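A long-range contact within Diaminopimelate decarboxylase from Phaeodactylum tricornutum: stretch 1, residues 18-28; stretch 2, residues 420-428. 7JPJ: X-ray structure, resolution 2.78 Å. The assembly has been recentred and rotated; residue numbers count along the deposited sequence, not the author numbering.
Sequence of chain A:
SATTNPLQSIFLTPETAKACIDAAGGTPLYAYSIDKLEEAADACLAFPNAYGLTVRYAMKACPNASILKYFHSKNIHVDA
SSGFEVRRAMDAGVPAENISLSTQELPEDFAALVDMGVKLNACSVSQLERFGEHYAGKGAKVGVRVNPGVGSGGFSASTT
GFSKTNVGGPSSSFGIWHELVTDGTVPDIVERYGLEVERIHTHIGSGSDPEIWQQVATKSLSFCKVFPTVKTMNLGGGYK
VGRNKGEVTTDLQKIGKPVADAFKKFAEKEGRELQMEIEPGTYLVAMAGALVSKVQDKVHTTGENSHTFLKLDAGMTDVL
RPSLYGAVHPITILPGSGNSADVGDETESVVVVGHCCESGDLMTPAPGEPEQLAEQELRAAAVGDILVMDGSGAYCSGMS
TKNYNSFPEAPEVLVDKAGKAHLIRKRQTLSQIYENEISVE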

# COMPACT_ATOMS: atom_id res chain seq x y z
N LYS A 18 22.45 -15.22 -6.39
CA LYS A 18 22.33 -16.45 -5.57
C LYS A 18 22.99 -16.27 -4.21
O LYS A 18 22.50 -16.85 -3.26
N ALA A 19 24.06 -15.48 -4.12
CA ALA A 19 24.68 -15.26 -2.81
C ALA A 19 23.72 -14.56 -1.86
O ALA A 19 23.68 -14.87 -0.66
N CYS A 20 22.92 -13.61 -2.38
CA CYS A 20 21.93 -12.94 -1.55
C CYS A 20 20.82 -13.89 -1.13
O CYS A 20 20.39 -13.88 0.03
N ILE A 21 20.33 -14.71 -2.06
CA ILE A 21 19.24 -15.63 -1.76
C ILE A 21 19.63 -16.60 -0.66
O ILE A 21 18.85 -16.89 0.25
N ASP A 22 20.86 -17.12 -0.72
CA ASP A 22 21.35 -18.00 0.33
C ASP A 22 21.42 -17.29 1.68
O ASP A 22 21.11 -17.88 2.72
N ALA A 23 21.82 -16.01 1.68
CA ALA A 23 21.94 -15.28 2.94
C ALA A 23 20.57 -14.98 3.55
O ALA A 23 20.46 -14.84 4.77
N ALA A 24 19.53 -14.88 2.72
CA ALA A 24 18.19 -14.55 3.18
C ALA A 24 17.29 -15.77 3.31
O ALA A 24 16.14 -15.63 3.73
N GLY A 25 17.78 -16.96 2.97
CA GLY A 25 16.99 -18.17 3.10
C GLY A 25 15.93 -18.37 2.04
O GLY A 25 14.98 -19.13 2.27
N GLY A 26 16.07 -17.73 0.88
CA GLY A 26 15.13 -17.88 -0.21
C GLY A 26 14.58 -16.55 -0.66
O GLY A 26 14.89 -15.49 -0.12
N THR A 27 13.74 -16.61 -1.69
CA THR A 27 13.10 -15.45 -2.28
C THR A 27 11.69 -15.28 -1.74
O THR A 27 11.07 -16.24 -1.27
N PRO A 28 11.14 -14.05 -1.76
CA PRO A 28 11.74 -12.80 -2.23
C PRO A 28 12.61 -12.11 -1.18
O PRO A 28 12.58 -12.51 -0.01
N LYS A 420 30.04 -9.74 -0.98
CA LYS A 420 29.50 -10.66 0.00
C LYS A 420 28.17 -10.14 0.54
O LYS A 420 27.95 -8.93 0.65
N ALA A 421 27.27 -11.07 0.86
CA ALA A 421 25.93 -10.73 1.32
C ALA A 421 25.85 -10.80 2.84
O ALA A 421 26.37 -11.74 3.46
N HIS A 422 25.21 -9.80 3.43
CA HIS A 422 24.96 -9.76 4.87
C HIS A 422 23.48 -9.52 5.11
O HIS A 422 22.90 -8.58 4.55
N LEU A 423 22.86 -10.36 5.93
CA LEU A 423 21.46 -10.19 6.29
C LEU A 423 21.32 -9.04 7.28
O LEU A 423 22.02 -9.01 8.30
N ILE A 424 20.44 -8.10 6.99
CA ILE A 424 20.17 -6.97 7.87
C ILE A 424 18.74 -6.94 8.38
O ILE A 424 18.40 -6.08 9.20
N ARG A 425 17.89 -7.87 7.94
CA ARG A 425 16.54 -8.02 8.48
C ARG A 425 16.07 -9.42 8.13
O ARG A 425 15.87 -9.72 6.95
N LYS A 426 15.90 -10.27 9.13
CA LYS A 426 15.46 -11.63 8.88
C LYS A 426 14.00 -11.65 8.43
O LYS A 426 13.22 -10.75 8.74
N ARG A 427 13.64 -12.69 7.68
CA ARG A 427 12.28 -12.83 7.20
C ARG A 427 11.31 -12.92 8.37
O ARG A 427 11.61 -13.52 9.41
N GLN A 428 10.15 -12.29 8.21
CA GLN A 428 9.12 -12.34 9.23
C GLN A 428 8.47 -13.72 9.27
O GLN A 428 8.32 -14.38 8.23

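How closely can a helix and a strand approach when the residues between them are small? The axes of helix 18-24 and strand 421-423 come within 7.7 Å and run in nearly the same direction, 25° apart. Ala-421 points toward the helix, and its methyl is the bump that settles into a shallow hollow on the helix surface. The hollow is made partly of backbone: Ala-421 CB lies 3.7 Å from Ala-19 O and 3.9 Å from Cys-20 CA. One turn along, the methyl of Ala-23 completes it, with Ala-23 CB 3.8 Å from Ala-421 CB. Cys-20, an m rotamer set sideways, adds a looser contact, its SG 4.4 Å from Ala-421 CB.

What fills the space further along the strand? Alternation turns His-422 away and brings Leu-423 back toward the helix. With chi1 t and chi2 p, Leu-423 spreads its two methyls against the last part of the helix. Leu-423 CD2 lies 3.8 Å from Ala-23 O, and CD1 is near the same oxygen at 4.0 Å as well as 4.1 Å from Ala-24 CA and 4.3 Å from Ala-24 CB. The forked leucine thus rests on low alanine surfaces and on the backbone itself, rather than interlocking with long side chains.

Where does the polar part of the contact lie? It belongs to Arg-427, which points toward stretch 1 and has the largest covered area of any residue in the pair. Its chain is extended through chi1 and chi2, both t, then bends at chi3, which is m, carrying the guanidinium to the loop after the helix. Three backbone carbonyls receive it. Arg-427 NH1 donates a hydrogen bond to Pro-28 O at 3.3 Å, and Arg-427 NH2 donates weak ones to Gly-26 O at 2.8 Å and Ala-24 O at 3.4 Å. The Gly-26 bond is short but bent, with an angle of 119° at the hydrogen. The oxygens of Gly-26 and Pro-28 sit at the guanidinium edge, near its plane.

Which features of the loop shape this pocket? Gly-25 leaves the helix with positive phi, a conformation that favours glycine, and Gly-26 adopts backbone angles at which a CB would jam against the preceding carbonyl oxygen. A cis peptide bond precedes Pro-28, whose ring, in the C-gamma endo pucker, lies beside the arginine, with Pro-28 CD 3.9 Å from Arg-427 NH1. Thr-27, a p rotamer, points away, and its OG1 is hydrogen-bonded elsewhere in the structure.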

# COMPACT_ATOMS: atom_id res chain seq x y z
CB LYS A 18 22.92 -17.68 -6.27
CG LYS A 18 22.04 -18.91 -6.31
CD LYS A 18 22.83 -20.19 -6.42
CE LYS A 18 22.37 -21.26 -5.46
NZ LYS A 18 22.96 -22.58 -5.79
CB ALA A 19 25.97 -14.46 -2.97
CB CYS A 20 21.34 -11.75 -2.30
SG CYS A 20 22.53 -10.50 -2.79
CB ILE A 21 18.79 -16.36 -3.04
CG1 ILE A 21 18.36 -15.36 -4.11
CG2 ILE A 21 17.66 -17.32 -2.74
CD1 ILE A 21 17.93 -15.99 -5.40
CB ASP A 22 22.72 -18.57 -0.05
CG ASP A 22 22.66 -19.41 -1.32
OD1 ASP A 22 21.68 -19.29 -2.08
OD2 ASP A 22 23.63 -20.17 -1.56
CB ALA A 23 22.72 -13.98 2.72
CB ALA A 24 17.54 -13.53 2.24
CB THR A 27 13.06 -15.59 -3.81
OG1 THR A 27 12.80 -16.95 -4.17
CG2 THR A 27 14.39 -15.16 -4.43
CB PRO A 28 10.52 -11.94 -2.56
CG PRO A 28 9.50 -12.39 -1.59
CD PRO A 28 9.73 -13.87 -1.38
CB LYS A 420 30.48 -10.86 1.16
CG LYS A 420 31.93 -11.08 0.73
CD LYS A 420 32.17 -12.50 0.25
CE LYS A 420 33.64 -12.72 -0.12
NZ LYS A 420 34.55 -12.44 1.03
CB ALA A 421 24.89 -11.67 0.70
CB HIS A 422 25.78 -8.67 5.57
CG HIS A 422 27.23 -8.65 5.19
ND1 HIS A 422 28.16 -9.48 5.78
CD2 HIS A 422 27.91 -7.89 4.30
CE1 HIS A 422 29.35 -9.24 5.26
NE2 HIS A 422 29.22 -8.28 4.36
CB LEU A 423 20.91 -11.49 6.88
CG LEU A 423 19.40 -11.61 7.13
CD1 LEU A 423 18.61 -11.46 5.85
CD2 LEU A 423 19.09 -12.95 7.79
CB ILE A 424 20.52 -5.62 7.19
CG1 ILE A 424 19.77 -5.47 5.87
CG2 ILE A 424 22.01 -5.52 6.96
CD1 ILE A 424 20.11 -4.20 5.13
CB ARG A 425 15.60 -6.97 7.92
CG ARG A 425 14.26 -6.89 8.66
CD ARG A 425 13.39 -5.78 8.10
NE ARG A 425 12.72 -6.17 6.87
CZ ARG A 425 12.00 -5.33 6.12
NH1 ARG A 425 11.86 -4.07 6.49
NH2 ARG A 425 11.42 -5.77 5.01
CB LYS A 426 15.64 -12.50 10.13
CG LYS A 426 14.98 -11.96 11.39
CD LYS A 426 15.22 -12.89 12.57
CE LYS A 426 14.69 -12.31 13.87
NZ LYS A 426 14.88 -13.24 15.03
CB ARG A 427 12.15 -14.07 6.32
CG ARG A 427 10.78 -14.26 5.69
CD ARG A 427 10.72 -15.51 4.83
NE ARG A 427 11.90 -15.65 3.98
CZ ARG A 427 12.04 -15.07 2.79
NH1 ARG A 427 11.07 -14.32 2.29
NH2 ARG A 427 13.16 -15.25 2.10
CB GLN A 428 8.07 -11.26 8.96
CG GLN A 428 7.10 -11.00 10.09
CD GLN A 428 6.08 -9.95 9.70
OE1 GLN A 428 5.71 -9.83 8.54
NE2 GLN A 428 5.61 -9.19 10.68